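PDB 6U9J: heme utilization carrier protein from Escherichia coli O157:H7, which probably binds haem, or the anaerobilin made from it under anaerobic conditions, and carries it through the cytosol. Local coordinates for the interface of chains A and B. Sequence-based numbering; all coordinates share one arbitrary frame. Chains: chain A/B, Heme utilization carrier protein.

Contact 1: the interface of chains A and B. Residues chain A 61, 66, 68; chain B 59, 61, 95, 129-130.
A:Val61 and B:Val61, equivalent residues of the two copies, meet tip to tip at the apolar centre, CG1 of A:Val61 lying 3.7 Å from CG2 of B:Val61. At chi1 -87° the fork of B:Val61 sets CG2 toward this facing valine and swings CG1, on the backbone N side and trans to C, toward strand 66-71 of chain A. There B:Val61 CG1 meets A:Leu68 CD1 at 3.8 Å and A:Val66 CG1 at 3.9 Å, both side chains crossing it obliquely. The fork of B:Val61 is thus used on both branches, one methyl toward the facing valine and the other between two residues of the partner's strand 66-71; A:Leu68 CD1 also touches the first branch, 4.0 Å from B:Val61 CG2. In A:Leu68, chi1 of -76° together with an extended second torsion (-163°) carries CD1 past the valine toward two further groups of chain B. One is the methyl of B:Thr59, whose CG2 comes within 4.1 Å of A:Leu68 CD1. The other is CD1 of B:Leu130, at the start of strand 130-134.

Farther out, A:Val66 divides its branches between the core and the polar rim. Its CG1 packs on B:Val61. A:Val66 CG2 sits 3.5 Å from B:Met129 O, a backbone carbonyl oxygen. The methionine chain bends at its third torsion and brings its terminal CE near the same valine methyl, the two side chains set nearly perpendicular. At the opposite flank, B:His95 O, another backbone oxygen, approaches A:Val66 CA at 3.6 Å. Backbone oxygens therefore border the apolar core, which joins beta-strands of the two copies and probably helps hold a dimer of this haem carrier together.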
# COMPACT_ATOMS: atom_id res chain seq x y z
N VAL A 61 -3.17 -2.31 -2.48
CA VAL A 61 -1.81 -2.34 -3.00
C VAL A 61 -1.13 -3.60 -2.47
O VAL A 61 -1.32 -3.98 -1.31
CB VAL A 61 -1.02 -1.07 -2.63
CG1 VAL A 61 -0.86 -0.95 -1.12
CG2 VAL A 61 0.33 -1.06 -3.34
N VAL A 66 3.44 -7.30 2.00
CA VAL A 66 2.31 -6.61 2.60
C VAL A 66 1.20 -6.50 1.56
O VAL A 66 1.47 -6.28 0.37
CB VAL A 66 2.72 -5.20 3.11
CG1 VAL A 66 1.50 -4.37 3.52
CG2 VAL A 66 3.71 -5.31 4.27
N LEU A 68 -2.15 -4.02 1.79
CA LEU A 68 -2.99 -3.11 2.53
C LEU A 68 -4.21 -2.80 1.70
O LEU A 68 -4.11 -2.61 0.48
CB LEU A 68 -2.25 -1.81 2.89
CG LEU A 68 -1.23 -1.91 4.02
CD1 LEU A 68 -0.91 -0.52 4.54
CD2 LEU A 68 -1.72 -2.79 5.15
N THR B 59 0.14 5.05 8.60
CA THR B 59 0.76 3.83 8.11
C THR B 59 0.99 3.98 6.61
O THR B 59 0.08 4.38 5.89
CB THR B 59 -0.12 2.62 8.38
OG1 THR B 59 -0.41 2.54 9.78
CG2 THR B 59 0.57 1.35 7.93
N VAL B 61 2.84 2.47 2.88
CA VAL B 61 3.47 1.47 2.03
C VAL B 61 4.02 2.16 0.78
O VAL B 61 3.32 2.97 0.18
CB VAL B 61 2.47 0.36 1.63
CG1 VAL B 61 2.44 -0.72 2.67
CG2 VAL B 61 1.09 0.94 1.41
N HIS B 95 -3.05 -7.72 5.19
CA HIS B 95 -2.20 -8.71 5.83
C HIS B 95 -0.74 -8.34 5.65
O HIS B 95 -0.37 -7.68 4.68
CB HIS B 95 -2.45 -10.12 5.28
CG HIS B 95 -1.65 -10.45 4.05
ND1 HIS B 95 -2.24 -10.71 2.83
CD2 HIS B 95 -0.31 -10.57 3.84
CE1 HIS B 95 -1.31 -10.96 1.93
NE2 HIS B 95 -0.13 -10.88 2.52
N MET B 129 9.55 -2.75 4.52
CA MET B 129 8.29 -3.32 4.06
C MET B 129 7.07 -2.53 4.52
O MET B 129 6.00 -2.66 3.92
CB MET B 129 8.14 -4.79 4.49
CG MET B 129 8.87 -5.20 5.77
SD MET B 129 8.57 -6.94 6.20
CE MET B 129 6.86 -6.73 6.51
N LEU B 130 7.22 -1.67 5.53
CA LEU B 130 6.10 -0.91 6.07
C LEU B 130 6.69 0.20 6.93
O LEU B 130 7.76 0.01 7.51
CB LEU B 130 5.17 -1.79 6.90
CG LEU B 130 3.85 -1.17 7.29
CD1 LEU B 130 2.94 -1.07 6.10
CD2 LEU B 130 3.19 -2.01 8.37

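Contact 2: the interface of chains A and B. Residues chain A 59, 61, 92-93, 130; chain B 61, 63, 66, 68.
B:Leu68 and A:Leu130 bring their CD1 methyls to 4.0 Å in the strand-to-strand packing between two copies of this ChuX/HutX-family protein, their side chains crossing at a slant. B:Leu68 rises from strand 66-71 with CG swung to the side of its backbone N (chi1 -74°), and the same CD1 also runs alongside A:Val61, 4.0 Å from its CG1. These two side chains pass in opposite directions, so the leucine methyl packs along the flank of the valine, near its CB as well as CG1. A:Leu130 answers from strand 130-133 with CG trans to the backbone N (chi1 -166°), which carries its own CD1 forward to the interface.

The second branch of A:Val61 is used here too. Its CG2 passes antiparallel to the side chain of B:Thr63 and lies 3.8 Å from the threonine methyl CG2. The threonine shows chain A its methyl, while its hydroxyl OG1 turns back to its own chain and makes weak hydrogen bonds with the backbone of B:Val66, with N at 3.1 Å and O at 3.3 Å.

Around B:Leu68 the other flank is bordered by strand 92-96 of chain A. The backbone O of A:Ser93 stands 3.6 Å from B:Leu68 CA and 3.8 Å from the branch CD2. Packing is looser beyond this: the thioether SD of A:Met92 stays 4.3 Å from B:Leu68 CD1, A:Thr59 CG2 brushes that same leucine methyl at a comparable separation, and B:Val66 CG1 does likewise with A:Leu130 CD1.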
# COMPACT_ATOMS: atom_id res chain seq x y z
N THR A 59 -9.63 -0.22 -2.13
CA THR A 59 -8.40 0.04 -2.86
C THR A 59 -7.29 -0.80 -2.25
O THR A 59 -7.13 -0.81 -1.03
CB THR A 59 -8.04 1.52 -2.79
OG1 THR A 59 -9.12 2.30 -3.32
CG2 THR A 59 -6.77 1.79 -3.59
N VAL A 61 -3.17 -2.31 -2.48
CA VAL A 61 -1.81 -2.34 -3.00
C VAL A 61 -1.13 -3.60 -2.47
O VAL A 61 -1.32 -3.98 -1.31
CB VAL A 61 -1.02 -1.07 -2.63
CG1 VAL A 61 -0.86 -0.95 -1.12
CG2 VAL A 61 0.33 -1.06 -3.34
N MET A 92 -7.36 7.46 3.80
CA MET A 92 -6.39 7.10 2.76
C MET A 92 -6.00 8.33 1.97
O MET A 92 -6.86 9.08 1.50
CB MET A 92 -6.95 6.03 1.82
CG MET A 92 -6.04 5.73 0.61
SD MET A 92 -6.58 4.36 -0.44
CE MET A 92 -7.21 5.24 -1.86
N SER A 93 -4.70 8.52 1.81
CA SER A 93 -4.14 9.51 0.91
C SER A 93 -2.91 8.88 0.29
O SER A 93 -2.71 7.66 0.38
CB SER A 93 -3.82 10.81 1.65
OG SER A 93 -3.46 11.82 0.72
N LEU A 130 -1.92 -1.09 -8.82
CA LEU A 130 -2.98 -0.73 -7.90
C LEU A 130 -4.22 -1.49 -8.34
O LEU A 130 -4.36 -1.78 -9.53
CB LEU A 130 -3.26 0.78 -7.92
CG LEU A 130 -4.11 1.30 -6.78
CD1 LEU A 130 -3.34 1.26 -5.46
CD2 LEU A 130 -4.59 2.70 -7.09
N VAL B 61 2.84 2.47 2.88
CA VAL B 61 3.47 1.47 2.03
C VAL B 61 4.02 2.16 0.78
O VAL B 61 3.32 2.97 0.18
CB VAL B 61 2.47 0.36 1.63
CG1 VAL B 61 2.44 -0.72 2.67
CG2 VAL B 61 1.09 0.94 1.41
N THR B 63 5.74 1.46 -2.95
CA THR B 63 6.13 0.64 -4.09
C THR B 63 6.80 1.52 -5.13
O THR B 63 6.97 2.73 -4.93
CB THR B 63 4.94 -0.10 -4.71
OG1 THR B 63 4.17 0.82 -5.50
CG2 THR B 63 4.05 -0.71 -3.64
N VAL B 66 3.57 3.70 -6.36
CA VAL B 66 2.47 4.11 -5.50
C VAL B 66 3.01 4.32 -4.09
O VAL B 66 3.85 3.54 -3.62
CB VAL B 66 1.33 3.05 -5.50
CG1 VAL B 66 0.31 3.33 -4.40
CG2 VAL B 66 0.66 2.97 -6.87
N LEU B 68 0.76 4.71 -0.62
CA LEU B 68 -0.54 4.84 0.02
C LEU B 68 -0.28 5.06 1.50
O LEU B 68 0.59 4.41 2.08
CB LEU B 68 -1.42 3.60 -0.19
CG LEU B 68 -2.00 3.47 -1.61
CD1 LEU B 68 -3.03 2.36 -1.67
CD2 LEU B 68 -2.59 4.78 -2.09

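Contact 1 and contact 2 lie about 8 Å apart, measured between the centres of their C-alpha atoms, and share A:Val61 and B:Val61. They are largely twins under the two-fold relation of the chains: strands 56-62 and 66-71 contribute from both copies, and the pairing of Leu68 with Leu130 recurs with the chains exchanged. The shared valines differ in rotamer, so the symmetry is imperfect in detail where the halves meet. The two contacts form one continuous apolar seam, which is consistent with a dimer, although the structure alone does not show that this is the working form in the cell.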